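PDB 4JBM: interferon-inducible protein AIM2 from Mus musculus, which senses double-stranded DNA in the cytosol through its HIN domain, the part in this structure, and triggers inflammasome assembly and pyroptosis. Local coordinates for residues Leu115-Gln119 with Tyr130-Asp134; Thr150-Asp156 with Phe182-Ala187; Val8-Pro14 with Lys48-Ile52; Gln106-Val112 with Phe162-Lys167. All coordinates share one frame; numbering follows the deposited sequence.

Interaction 1 (Leu115-Gln119 with Tyr130-Asp134)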
loop_
_atom_site.group_PDB
_atom_site.type_symbol
_atom_site.label_atom_id
_atom_site.label_comp_id
_atom_site.label_asym_id
_atom_site.label_seq_id
_atom_site.Cartn_x
_atom_site.Cartn_y
_atom_site.Cartn_z
ATOM N N LEU A 115 6.464 -5.062 3.616
ATOM C CA LEU A 115 6.963 -6.420 3.454
ATOM C C LEU A 115 7.001 -7.071 4.819
ATOM O O LEU A 115 7.643 -6.564 5.730
ATOM C CB LEU A 115 8.379 -6.393 2.852
ATOM C CG LEU A 115 8.998 -7.767 2.585
ATOM C CD1 LEU A 115 8.242 -8.517 1.468
ATOM C CD2 LEU A 115 10.489 -7.644 2.267
ATOM N N PHE A 116 6.331 -8.209 4.965
ATOM C CA PHE A 116 6.159 -8.789 6.285
ATOM C C PHE A 116 6.507 -10.262 6.355
ATOM O O PHE A 116 6.076 -11.043 5.514
ATOM C CB PHE A 116 4.719 -8.577 6.774
ATOM C CG PHE A 116 4.300 -7.135 6.834
ATOM C CD1 PHE A 116 4.564 -6.369 7.964
ATOM C CD2 PHE A 116 3.627 -6.548 5.776
ATOM C CE1 PHE A 116 4.155 -5.047 8.043
ATOM C CE2 PHE A 116 3.213 -5.213 5.838
ATOM C CZ PHE A 116 3.484 -4.460 6.974
ATOM N N LYS A 117 7.278 -10.631 7.376
ATOM C CA LYS A 117 7.588 -12.025 7.650
ATOM C C LYS A 117 6.346 -12.677 8.237
ATOM O O LYS A 117 5.711 -12.123 9.145
ATOM C CB LYS A 117 8.733 -12.161 8.660
ATOM C CG LYS A 117 10.106 -11.685 8.198
ATOM C CD LYS A 117 11.113 -11.835 9.323
ATOM C CE LYS A 117 10.825 -10.849 10.453
ATOM N NZ LYS A 117 10.936 -9.411 10.045
ATOM N N VAL A 118 6.005 -13.846 7.712
ATOM C CA VAL A 118 4.900 -14.631 8.233
ATOM C C VAL A 118 5.359 -15.899 8.955
ATOM O O VAL A 118 6.151 -16.683 8.423
ATOM C CB VAL A 118 3.873 -14.972 7.129
ATOM C CG1 VAL A 118 4.572 -15.317 5.839
ATOM C CG2 VAL A 118 2.938 -16.097 7.579
ATOM N N GLN A 119 4.849 -16.082 10.172
ATOM C CA GLN A 119 5.089 -17.281 10.967
ATOM C C GLN A 119 3.982 -18.347 10.822
ATOM O O GLN A 119 4.285 -19.534 10.752
ATOM C CB GLN A 119 5.263 -16.911 12.445
ATOM C CG GLN A 119 4.181 -15.980 12.976
ATOM C CD GLN A 119 4.404 -15.561 14.414
ATOM O OE1 GLN A 119 5.452 -15.833 14.997
ATOM N NE2 GLN A 119 3.419 -14.885 14.991
ATOM N N TYR A 130 -2.955 -14.540 8.067
ATOM C CA TYR A 130 -1.511 -14.683 8.097
ATOM C C TYR A 130 -0.975 -14.117 9.397
ATOM O O TYR A 130 -1.115 -12.928 9.674
ATOM C CB TYR A 130 -0.885 -13.955 6.908
ATOM C CG TYR A 130 -1.240 -14.548 5.554
ATOM C CD1 TYR A 130 -0.472 -15.564 4.996
ATOM C CD2 TYR A 130 -2.322 -14.075 4.825
ATOM C CE1 TYR A 130 -0.781 -16.099 3.755
ATOM C CE2 TYR A 130 -2.638 -14.600 3.584
ATOM C CZ TYR A 130 -1.866 -15.611 3.054
ATOM O OH TYR A 130 -2.180 -16.138 1.821
ATOM N N GLY A 131 -0.364 -14.977 10.206
ATOM C CA GLY A 131 0.301 -14.499 11.399
ATOM C C GLY A 131 1.600 -13.882 10.927
ATOM O O GLY A 131 2.446 -14.565 10.364
ATOM N N ILE A 132 1.749 -12.580 11.125
ATOM C CA ILE A 132 2.965 -11.900 10.740
ATOM C C ILE A 132 3.680 -11.414 11.986
ATOM O O ILE A 132 3.048 -11.232 13.040
ATOM C CB ILE A 132 2.710 -10.707 9.790
ATOM C CG1 ILE A 132 1.929 -9.600 10.499
ATOM C CG2 ILE A 132 1.995 -11.157 8.536
ATOM C CD1 ILE A 132 1.849 -8.284 9.698
ATOM N N HIS A 133 4.993 -11.215 11.867
ATOM C CA HIS A 133 5.789 -10.830 13.030
ATOM C C HIS A 133 7.021 -9.989 12.720
ATOM O O HIS A 133 7.629 -10.098 11.645
ATOM C CB HIS A 133 6.212 -12.076 13.820
ATOM C CG HIS A 133 7.284 -12.880 13.153
ATOM N ND1 HIS A 133 7.024 -13.746 12.116
ATOM C CD2 HIS A 133 8.621 -12.940 13.371
ATOM C CE1 HIS A 133 8.152 -14.313 11.724
ATOM N NE2 HIS A 133 9.134 -13.839 12.464
ATOM N N ASP A 134 7.366 -9.138 13.682
ATOM C CA ASP A 134 8.660 -8.471 13.722
ATOM C C ASP A 134 9.105 -8.433 15.182
ATOM O O ASP A 134 8.526 -9.131 16.015
ATOM C CB ASP A 134 8.613 -7.086 13.054
ATOM C CG ASP A 134 7.652 -6.112 13.741
ATOM O OD1 ASP A 134 7.399 -6.248 14.953
ATOM O OD2 ASP A 134 7.133 -5.205 13.054
HETATM O O HOH W 1 8.307 -8.702 9.323
#
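His133 N gives a hydrogen bond to Lys117 O (3.0 Å, 156° at the hydrogen). Two residues further on, Gln119 N bonds to Gly131 O at 2.8 Å. Between these two bonds lies the antiparallel, non-hydrogen-bonded pair Val118 and Ile132, with CA atoms 4.2 Å apart. The same two carbonyl oxygens also receive CA-H...O contacts from Ile132 and Val118.

On the face of Val118 and Ile132 the packing is apolar. Ile132 CD1 reaches CD1 of the Phe116 ring at 3.7 Å. Val118 CG2 meets the edge of the Tyr130 ring.

On the face of Lys117 and His133 the imidazole lies against Lys117, and Gln119 also approaches it. Lys117 CB makes an off-centre CH-pi contact with the ring, 4.2 Å from its centroid. Gln119 CB comes within 3.6 Å of His133 ND1, and the amide plane of Gln119 is turned 26° from the ring. His133 ND1 is buried here and has no polar partner in the model. The Lys117 chain bends at its last two torsions, which brings NZ back to donate to a water. That water also accepts from Lys117 N and donates to His133 O.

The two segments belong to the hairpin of strands 111-123 and 127-134. Strand 137-144 continues the sheet beside Tyr130 and Ile132, while strand 157-160, which pairs with strand 111-123, touches Phe116, Tyr130 and Ile132.

Interaction 2 (Thr150-Asp156 with Phe182-Ala187)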
loop_
_atom_site.group_PDB
_atom_site.type_symbol
_atom_site.label_atom_id
_atom_site.label_comp_id
_atom_site.label_asym_id
_atom_site.label_seq_id
_atom_site.Cartn_x
_atom_site.Cartn_y
_atom_site.Cartn_z
ATOM N N THR A 150 -1.215 -17.781 -4.661
ATOM C CA THR A 150 0.039 -17.434 -4.022
ATOM C C THR A 150 0.199 -18.262 -2.748
ATOM O O THR A 150 -0.146 -17.807 -1.656
ATOM C CB THR A 150 0.058 -15.934 -3.668
ATOM O OG1 THR A 150 -1.203 -15.555 -3.103
ATOM C CG2 THR A 150 0.328 -15.088 -4.905
ATOM N N LYS A 151 0.691 -19.488 -2.896
ATOM C CA LYS A 151 0.878 -20.371 -1.752
ATOM C C LYS A 151 2.104 -19.985 -0.921
ATOM O O LYS A 151 3.251 -20.019 -1.375
ATOM C CB LYS A 151 0.940 -21.820 -2.239
ATOM C CG LYS A 151 2.134 -22.166 -3.113
ATOM C CD LYS A 151 2.138 -23.649 -3.446
ATOM C CE LYS A 151 0.964 -24.012 -4.351
ATOM N NZ LYS A 151 0.936 -25.462 -4.675
ATOM N N CYS A 152 1.833 -19.593 0.314
ATOM C CA CYS A 152 2.869 -19.103 1.200
ATOM C C CYS A 152 3.127 -20.083 2.338
ATOM O O CYS A 152 2.197 -20.489 3.028
ATOM C CB CYS A 152 2.466 -17.720 1.716
ATOM S SG CYS A 152 3.120 -17.204 3.301
ATOM N N GLU A 153 4.387 -20.459 2.531
ATOM C CA GLU A 153 4.767 -21.353 3.622
ATOM C C GLU A 153 5.374 -20.518 4.744
ATOM O O GLU A 153 5.699 -19.347 4.539
ATOM C CB GLU A 153 5.779 -22.399 3.136
ATOM C CG GLU A 153 5.342 -23.171 1.893
ATOM C CD GLU A 153 6.501 -23.830 1.171
ATOM O OE1 GLU A 153 6.339 -24.202 -0.011
ATOM O OE2 GLU A 153 7.577 -23.972 1.785
ATOM N N GLU A 154 5.514 -21.101 5.930
ATOM C CA GLU A 154 6.162 -20.392 7.028
ATOM C C GLU A 154 7.604 -20.045 6.666
ATOM O O GLU A 154 8.322 -20.867 6.092
ATOM C CB GLU A 154 6.151 -21.223 8.307
ATOM C CG GLU A 154 6.848 -20.513 9.455
ATOM C CD GLU A 154 7.223 -21.431 10.597
ATOM O OE1 GLU A 154 7.356 -22.651 10.358
ATOM O OE2 GLU A 154 7.387 -20.931 11.730
ATOM N N GLY A 155 8.019 -18.826 7.004
ATOM C CA GLY A 155 9.358 -18.354 6.701
ATOM C C GLY A 155 9.361 -17.506 5.444
ATOM O O GLY A 155 10.340 -16.820 5.135
ATOM N N ASP A 156 8.245 -17.534 4.725
ATOM C CA ASP A 156 8.106 -16.672 3.568
ATOM C C ASP A 156 7.719 -15.266 4.003
ATOM O O ASP A 156 7.558 -14.980 5.187
ATOM C CB ASP A 156 7.053 -17.216 2.597
ATOM C CG ASP A 156 7.471 -18.524 1.946
ATOM O OD1 ASP A 156 8.687 -18.731 1.749
ATOM O OD2 ASP A 156 6.575 -19.329 1.608
ATOM N N PHE A 182 -1.772 -8.079 -3.189
ATOM C CA PHE A 182 -1.129 -8.995 -2.261
ATOM C C PHE A 182 -0.182 -9.876 -3.049
ATOM O O PHE A 182 -0.540 -10.360 -4.120
ATOM C CB PHE A 182 -2.184 -9.850 -1.554
ATOM C CG PHE A 182 -1.619 -10.932 -0.674
ATOM C CD1 PHE A 182 -1.280 -10.658 0.637
ATOM C CD2 PHE A 182 -1.455 -12.226 -1.150
ATOM C CE1 PHE A 182 -0.774 -11.643 1.457
ATOM C CE2 PHE A 182 -0.947 -13.221 -0.332
ATOM C CZ PHE A 182 -0.609 -12.928 0.974
ATOM N N LYS A 183 1.023 -10.081 -2.528
ATOM C CA LYS A 183 1.989 -10.949 -3.199
ATOM C C LYS A 183 2.775 -11.797 -2.208
ATOM O O LYS A 183 3.158 -11.330 -1.147
ATOM C CB LYS A 183 2.962 -10.124 -4.047
ATOM C CG LYS A 183 3.879 -10.972 -4.922
ATOM C CD LYS A 183 4.730 -10.130 -5.866
ATOM C CE LYS A 183 5.289 -10.988 -6.994
ATOM N NZ LYS A 183 5.419 -10.228 -8.267
ATOM N N VAL A 184 3.033 -13.049 -2.564
ATOM C CA VAL A 184 3.840 -13.907 -1.711
ATOM C C VAL A 184 5.279 -13.876 -2.202
ATOM O O VAL A 184 5.550 -14.146 -3.379
ATOM C CB VAL A 184 3.321 -15.360 -1.680
ATOM C CG1 VAL A 184 4.378 -16.287 -1.108
ATOM C CG2 VAL A 184 2.048 -15.448 -0.864
ATOM N N ILE A 185 6.194 -13.535 -1.295
ATOM C CA ILE A 185 7.618 -13.514 -1.599
ATOM C C ILE A 185 8.239 -14.719 -0.918
ATOM O O ILE A 185 8.354 -14.758 0.304
ATOM C CB ILE A 185 8.306 -12.231 -1.086
ATOM C CG1 ILE A 185 7.507 -10.987 -1.493
ATOM C CG2 ILE A 185 9.726 -12.145 -1.623
ATOM C CD1 ILE A 185 7.563 -10.675 -2.979
ATOM N N LYS A 186 8.623 -15.710 -1.715
ATOM C CA LYS A 186 9.065 -16.983 -1.169
ATOM C C LYS A 186 10.517 -16.923 -0.718
ATOM O O LYS A 186 11.369 -16.354 -1.405
ATOM C CB LYS A 186 8.885 -18.105 -2.194
ATOM C CG LYS A 186 7.444 -18.385 -2.568
ATOM C CD LYS A 186 7.303 -19.745 -3.228
ATOM C CE LYS A 186 7.620 -20.861 -2.250
ATOM N NZ LYS A 186 6.709 -20.845 -1.071
ATOM N N ALA A 187 10.783 -17.502 0.447
ATOM C CA ALA A 187 12.146 -17.687 0.901
ATOM C C ALA A 187 12.864 -18.515 -0.149
ATOM O O ALA A 187 12.270 -19.407 -0.752
ATOM C CB ALA A 187 12.161 -18.397 2.233
#
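A salt-bridge network joins a loop with a type II beta turn, before strand 157-160, to the end of strand 181-185 in the second OB fold of the HIN domain. The turn runs from Glu153 to Asp156. Asp156 N closes it on Glu153 O, and Gly155 takes its positive-phi position.

The Asp156 carboxylate is the centre of the polar contact. Its OD1 accepts from Ala187 N at 2.8 Å, on the anti side and 35° out of the carboxylate plane. That bond is nearly straight, with 165° at the hydrogen. OD2 has two donors, which come from opposite faces of the plane. One is Glu153 N, inside the turn, at 2.6 Å. The other is Lys186 NZ at 3.1 Å, on the syn side. Three bonds therefore limit the rotation of the carboxylate. The Lys186 chain bends at its last two torsions, which lays it alongside Asp156. Its ammonium group also forms a longer salt bridge with Glu153 OE1, and this pairing would tend to offset the gathered negative charge.

Beyond the charged group the contact is mostly apolar. Val184 pushes its two methyl groups into the loop. Cys152 CB touches both of them, and CG2 also lies close to Thr150 O. Phe182 turns towards strand 157-160 and meets the Tyr130 ring. At the edge of the Phe182 ring, in its plane, Thr150 OG1 stands 3.6 Å from Phe182 CE2. Val184 CG2 is packed tightly, 3.5 Å from both Thr150 CB and Cys152 CB.

Interaction 3 (Val8-Pro14 with Lys48-Ile52)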
loop_
_atom_site.group_PDB
_atom_site.type_symbol
_atom_site.label_atom_id
_atom_site.label_comp_id
_atom_site.label_asym_id
_atom_site.label_seq_id
_atom_site.Cartn_x
_atom_site.Cartn_y
_atom_site.Cartn_z
ATOM N N VAL A 8 6.620 12.469 -7.114
ATOM C CA VAL A 8 6.277 11.045 -7.104
ATOM C C VAL A 8 7.475 10.199 -6.677
ATOM O O VAL A 8 8.569 10.327 -7.224
ATOM C CB VAL A 8 5.731 10.558 -8.465
ATOM C CG1 VAL A 8 5.349 9.085 -8.382
ATOM C CG2 VAL A 8 4.533 11.383 -8.873
ATOM N N LEU A 9 7.243 9.340 -5.689
ATOM C CA LEU A 9 8.272 8.503 -5.076
ATOM C C LEU A 9 8.199 7.048 -5.529
ATOM O O LEU A 9 9.229 6.395 -5.690
ATOM C CB LEU A 9 8.138 8.548 -3.550
ATOM C CG LEU A 9 8.932 9.583 -2.746
ATOM C CD1 LEU A 9 9.012 10.904 -3.453
ATOM C CD2 LEU A 9 8.288 9.758 -1.387
ATOM N N LYS A 10 6.980 6.542 -5.711
ATOM C CA LYS A 10 6.759 5.157 -6.138
ATOM C C LYS A 10 5.413 5.053 -6.849
ATOM O O LYS A 10 4.481 5.786 -6.515
ATOM C CB LYS A 10 6.786 4.227 -4.923
ATOM C CG LYS A 10 6.709 2.731 -5.217
ATOM C CD LYS A 10 6.478 1.924 -3.928
ATOM C CE LYS A 10 6.560 0.425 -4.173
ATOM N NZ LYS A 10 5.376 -0.069 -4.912
ATOM N N ALA A 11 5.315 4.157 -7.827
ATOM C CA ALA A 11 4.048 3.893 -8.518
ATOM C C ALA A 11 4.089 2.526 -9.195
ATOM O O ALA A 11 5.002 2.244 -9.973
ATOM C CB ALA A 11 3.748 4.990 -9.541
ATOM N N ILE A 12 3.112 1.676 -8.882
ATOM C CA ILE A 12 3.010 0.374 -9.533
ATOM C C ILE A 12 2.226 0.473 -10.843
ATOM O O ILE A 12 1.410 1.380 -11.016
ATOM C CB ILE A 12 2.340 -0.671 -8.624
ATOM C CG1 ILE A 12 0.850 -0.367 -8.456
ATOM C CG2 ILE A 12 3.054 -0.740 -7.281
ATOM C CD1 ILE A 12 0.126 -1.332 -7.523
ATOM N N ASN A 13 2.481 -0.456 -11.764
ATOM C CA ASN A 13 1.699 -0.514 -12.995
ATOM C C ASN A 13 0.265 -0.944 -12.694
ATOM O O ASN A 13 0.037 -1.807 -11.839
ATOM C CB ASN A 13 2.346 -1.454 -14.018
ATOM C CG ASN A 13 3.587 -0.855 -14.660
ATOM O OD1 ASN A 13 3.504 0.093 -15.442
ATOM N ND2 ASN A 13 4.744 -1.424 -14.344
ATOM N N PRO A 14 -0.706 -0.352 -13.408
ATOM C CA PRO A 14 -2.129 -0.587 -13.154
ATOM C C PRO A 14 -2.528 -2.056 -13.283
ATOM O O PRO A 14 -1.985 -2.794 -14.108
ATOM C CB PRO A 14 -2.817 0.241 -14.243
ATOM C CG PRO A 14 -1.833 1.317 -14.575
ATOM C CD PRO A 14 -0.494 0.651 -14.466
ATOM N N LYS A 48 -1.394 7.180 -15.350
ATOM C CA LYS A 48 -0.153 6.490 -15.038
ATOM C C LYS A 48 1.060 7.129 -15.669
ATOM O O LYS A 48 2.124 7.136 -15.087
ATOM C CB LYS A 48 -0.219 5.023 -15.459
ATOM C CG LYS A 48 1.053 4.248 -15.170
ATOM C CD LYS A 48 1.228 4.035 -13.682
ATOM C CE LYS A 48 2.626 3.573 -13.343
ATOM N NZ LYS A 48 3.689 4.319 -14.061
ATOM N N ASP A 49 0.906 7.623 -16.879
ATOM C CA ASP A 49 2.013 8.223 -17.627
ATOM C C ASP A 49 2.599 9.468 -16.951
ATOM O O ASP A 49 3.673 9.948 -17.324
ATOM C CB ASP A 49 1.569 8.569 -19.058
ATOM C CG ASP A 49 0.372 9.517 -19.096
ATOM O OD1 ASP A 49 -0.480 9.444 -18.184
ATOM O OD2 ASP A 49 0.286 10.339 -20.036
ATOM N N LYS A 50 1.883 9.982 -15.954
ATOM C CA LYS A 50 2.286 11.190 -15.252
ATOM C C LYS A 50 2.887 10.835 -13.895
ATOM O O LYS A 50 3.550 11.655 -13.261
ATOM C CB LYS A 50 1.074 12.112 -15.085
ATOM C CG LYS A 50 0.441 12.531 -16.414
ATOM C CD LYS A 50 -0.879 13.268 -16.214
ATOM C CE LYS A 50 -1.368 13.879 -17.512
ATOM N NZ LYS A 50 -0.558 15.062 -17.892
ATOM N N PHE A 51 2.632 9.605 -13.461
ATOM C CA PHE A 51 3.114 9.106 -12.180
ATOM C C PHE A 51 4.385 8.257 -12.316
ATOM O O PHE A 51 4.353 7.026 -12.204
ATOM C CB PHE A 51 2.012 8.282 -11.514
ATOM C CG PHE A 51 0.991 9.104 -10.773
ATOM C CD1 PHE A 51 -0.081 9.689 -11.446
ATOM C CD2 PHE A 51 1.094 9.279 -9.401
ATOM C CE1 PHE A 51 -1.032 10.438 -10.752
ATOM C CE2 PHE A 51 0.148 10.025 -8.701
ATOM C CZ PHE A 51 -0.911 10.607 -9.378
ATOM N N ILE A 52 5.507 8.926 -12.544
ATOM C CA ILE A 52 6.792 8.251 -12.600
ATOM C C ILE A 52 7.718 8.852 -11.544
ATOM O O ILE A 52 7.734 10.071 -11.364
ATOM C CB ILE A 52 7.383 8.333 -14.035
ATOM C CG1 ILE A 52 6.645 7.355 -14.953
ATOM C CG2 ILE A 52 8.872 8.029 -14.056
ATOM C CD1 ILE A 52 5.747 8.016 -15.969
#
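Val8 and Phe51 make the first of the apolar contacts. Val8 CG2 lies 4.1 Å from CD2 of the Phe51 ring, and the two side chains cross at about a right angle. Val8 CG2 sits beside its own backbone N, with CG1 anti to that N (chi1 -178°). This turns CG2 to the ring and CG1 to the carbonyl group of Ile52. Ala11 adds its CB against Phe51 CB at 4.2 Å. Further along, the aliphatic part of Lys48 crosses the Pro14 ring obliquely, with Lys48 CD 3.9 Å from Pro14 CD.

Backbone carbonyl groups make up much of the remaining contact. Val8 CB stands 3.6 Å from Ile52 O. Ala11 CB is 3.4 Å from Phe51 O. Lys48 CE passes Ile12 O at 3.4 Å. All three are packing contacts, and no hydrogen bond joins the two segments.

Two hydrogen bonds within residues 48-52 shape that segment. Phe51 N bonds to Lys48 O at 3.0 Å and closes the short 3-10 turn. Lys48 NZ gives a weak hydrogen bond to Phe51 O. Bends at the second and fourth torsions of Lys48 fold its chain back over the turn for this bond, while its methylenes stay against residues 12-14.

Phe51 also packs on Ala29 and Ile57, and Pro14 and Lys48 both touch Phe27. Strand 4-16 carries a classic beta bulge at Leu9 and Lys10, both opposite Thr30. A short helical turn in the connection between strands 37-42 and 56-60, packed against a bulged first strand, fits the first OB fold of a HIN domain.

Interaction 4 (Gln106-Val112 with Phe162-Lys167)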
loop_
_atom_site.group_PDB
_atom_site.type_symbol
_atom_site.label_atom_id
_atom_site.label_comp_id
_atom_site.label_asym_id
_atom_site.label_seq_id
_atom_site.Cartn_x
_atom_site.Cartn_y
_atom_site.Cartn_z
ATOM N N GLN A 106 -3.017 2.773 14.961
ATOM C CA GLN A 106 -3.474 3.561 13.828
ATOM C C GLN A 106 -4.970 3.326 13.618
ATOM O O GLN A 106 -5.452 2.217 13.843
ATOM C CB GLN A 106 -2.690 3.164 12.577
ATOM C CG GLN A 106 -1.173 3.186 12.775
ATOM C CD GLN A 106 -0.631 4.576 12.991
ATOM O OE1 GLN A 106 -0.971 5.508 12.265
ATOM N NE2 GLN A 106 0.201 4.730 14.010
ATOM N N PRO A 107 -5.705 4.364 13.179
ATOM C CA PRO A 107 -7.137 4.250 12.858
ATOM C C PRO A 107 -7.455 3.183 11.808
ATOM O O PRO A 107 -6.587 2.809 11.018
ATOM C CB PRO A 107 -7.498 5.642 12.310
ATOM C CG PRO A 107 -6.216 6.401 12.194
ATOM C CD PRO A 107 -5.251 5.764 13.146
ATOM N N CYS A 108 -8.679 2.665 11.831
ATOM C CA CYS A 108 -9.123 1.750 10.786
ATOM C C CYS A 108 -9.155 2.539 9.481
ATOM O O CYS A 108 -9.374 3.751 9.486
ATOM C CB CYS A 108 -10.512 1.169 11.094
ATOM S SG CYS A 108 -10.607 0.172 12.595
ATOM N N GLY A 109 -8.944 1.863 8.362
ATOM C CA GLY A 109 -8.843 2.579 7.108
ATOM C C GLY A 109 -7.450 3.124 6.811
ATOM O O GLY A 109 -7.191 3.499 5.670
ATOM N N THR A 110 -6.561 3.195 7.811
ATOM C CA THR A 110 -5.175 3.638 7.543
ATOM C C THR A 110 -4.543 2.728 6.514
ATOM O O THR A 110 -4.545 1.503 6.661
ATOM C CB THR A 110 -4.229 3.583 8.768
ATOM O OG1 THR A 110 -4.371 2.329 9.434
ATOM C CG2 THR A 110 -4.478 4.725 9.723
ATOM N N ILE A 111 -3.997 3.335 5.475
ATOM C CA ILE A 111 -3.393 2.548 4.419
ATOM C C ILE A 111 -2.036 2.012 4.876
ATOM O O ILE A 111 -1.243 2.723 5.495
ATOM C CB ILE A 111 -3.292 3.345 3.117
ATOM C CG1 ILE A 111 -4.706 3.736 2.676
ATOM C CG2 ILE A 111 -2.572 2.551 2.051
ATOM C CD1 ILE A 111 -5.706 2.571 2.741
ATOM N N VAL A 112 -1.810 0.733 4.596
ATOM C CA VAL A 112 -0.572 0.072 4.947
ATOM C C VAL A 112 -0.028 -0.636 3.717
ATOM O O VAL A 112 -0.749 -1.392 3.056
ATOM C CB VAL A 112 -0.784 -0.947 6.083
ATOM C CG1 VAL A 112 0.496 -1.752 6.334
ATOM C CG2 VAL A 112 -1.205 -0.228 7.345
ATOM N N PHE A 162 -1.742 -1.379 -0.123
ATOM C CA PHE A 162 -3.061 -0.837 0.206
ATOM C C PHE A 162 -3.915 -1.775 1.058
ATOM O O PHE A 162 -5.083 -2.006 0.764
ATOM C CB PHE A 162 -3.829 -0.431 -1.059
ATOM C CG PHE A 162 -4.716 0.779 -0.887
ATOM C CD1 PHE A 162 -4.181 2.054 -0.802
ATOM C CD2 PHE A 162 -6.102 0.631 -0.835
ATOM C CE1 PHE A 162 -5.001 3.164 -0.660
ATOM C CE2 PHE A 162 -6.934 1.732 -0.691
ATOM C CZ PHE A 162 -6.382 3.003 -0.605
ATOM N N PHE A 163 -3.344 -2.321 2.117
ATOM C CA PHE A 163 -4.176 -3.020 3.072
ATOM C C PHE A 163 -4.595 -1.960 4.067
ATOM O O PHE A 163 -4.042 -0.856 4.051
ATOM C CB PHE A 163 -3.402 -4.155 3.748
ATOM C CG PHE A 163 -3.452 -5.447 2.988
ATOM C CD1 PHE A 163 -3.050 -5.508 1.655
ATOM C CD2 PHE A 163 -3.953 -6.593 3.583
ATOM C CE1 PHE A 163 -3.112 -6.701 0.947
ATOM C CE2 PHE A 163 -4.017 -7.788 2.883
ATOM C CZ PHE A 163 -3.602 -7.840 1.559
ATOM N N GLU A 164 -5.542 -2.279 4.947
ATOM C CA GLU A 164 -5.973 -1.274 5.909
ATOM C C GLU A 164 -5.839 -1.827 7.312
ATOM O O GLU A 164 -5.996 -3.017 7.516
ATOM C CB GLU A 164 -7.418 -0.828 5.627
ATOM C CG GLU A 164 -7.656 -0.300 4.214
ATOM C CD GLU A 164 -8.189 -1.358 3.264
ATOM O OE1 GLU A 164 -8.609 -2.432 3.745
ATOM O OE2 GLU A 164 -8.195 -1.110 2.038
ATOM N N VAL A 165 -5.528 -0.974 8.280
ATOM C CA VAL A 165 -5.629 -1.401 9.667
ATOM C C VAL A 165 -7.116 -1.601 9.935
ATOM O O VAL A 165 -7.950 -0.829 9.465
ATOM C CB VAL A 165 -5.018 -0.371 10.644
ATOM C CG1 VAL A 165 -5.484 -0.597 12.071
ATOM C CG2 VAL A 165 -3.501 -0.397 10.559
ATOM N N SER A 166 -7.452 -2.663 10.655
ATOM C CA SER A 166 -8.848 -3.034 10.850
ATOM C C SER A 166 -9.070 -3.447 12.291
ATOM O O SER A 166 -8.199 -4.039 12.915
ATOM C CB SER A 166 -9.232 -4.185 9.908
ATOM O OG SER A 166 -10.501 -4.715 10.239
ATOM N N LYS A 167 -10.255 -3.157 12.814
ATOM C CA LYS A 167 -10.628 -3.681 14.115
ATOM C C LYS A 167 -11.544 -4.877 13.914
ATOM O O LYS A 167 -12.441 -4.858 13.071
ATOM C CB LYS A 167 -11.291 -2.606 14.995
ATOM C CG LYS A 167 -11.660 -3.086 16.401
ATOM C CD LYS A 167 -12.282 -1.974 17.245
ATOM C CE LYS A 167 -13.704 -1.654 16.810
ATOM N NZ LYS A 167 -14.641 -2.803 17.007
#
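Val165, Ile111 and Val112 have the most surface buried in this contact. Val165 points into the turn formed by residues 107-110. Its CG1 lies 3.3 Å from Gln106 O, and its CB is 3.0 Å from Thr110 OG1. That hydroxyl is held in place by its own hydrogen bond to Pro107 O (2.8 Å), which also accepts from Thr110 N. The backbone of Val165 is paired at both ends: its N bonds to Thr110 O, and its O accepts from Gly109 N.

Ile111 covers one face of the Phe162 ring. Its CD1 makes a CH-pi contact 3.6 Å from the centroid and 17° off the ring normal. With CG1 beside the backbone N (chi1 -61°) and CG2 anti to it, CG2 also reaches Phe162 CD1, 3.3 Å away. Phe68 meets Phe162 edge-to-face, and His28 of the first OB fold also touches that ring.

Val112 pairs with Phe163 through two hydrogen bonds, Val112 N to Phe163 O at 2.8 Å and Phe163 N to Val112 O at 2.9 Å. Its CG2 touches Val165 CG2. Phe162 and Phe163 both face Val112 in a G1 beta bulge. The chain turns a corner at Phe162, as strands of a curled OB-fold barrel do.

Overall arrangement
Interaction 3 comes first along the chain and joins a strand and a loop of the first OB fold. The other three reach the second, curled sheet. Their centres lie 22 to 27 Å from that of interaction 3. Interactions 1 and 4 both use strand 111-123, centres 16 Å apart; both segments of interaction 1 lie between those of interaction 4. Interaction 2 follows interaction 1, and its segments alternate with those of interaction 4. Interactions 1 and 2, centres 10 Å apart, touch where Val118 probably bonds to Gly155 and Asp156. Phe182 packs on Phe163 between interactions 2 and 4. Interactions 1, 2 and 4 tie together the second half of the DNA-binding HIN domain; interaction 3 lies in the first.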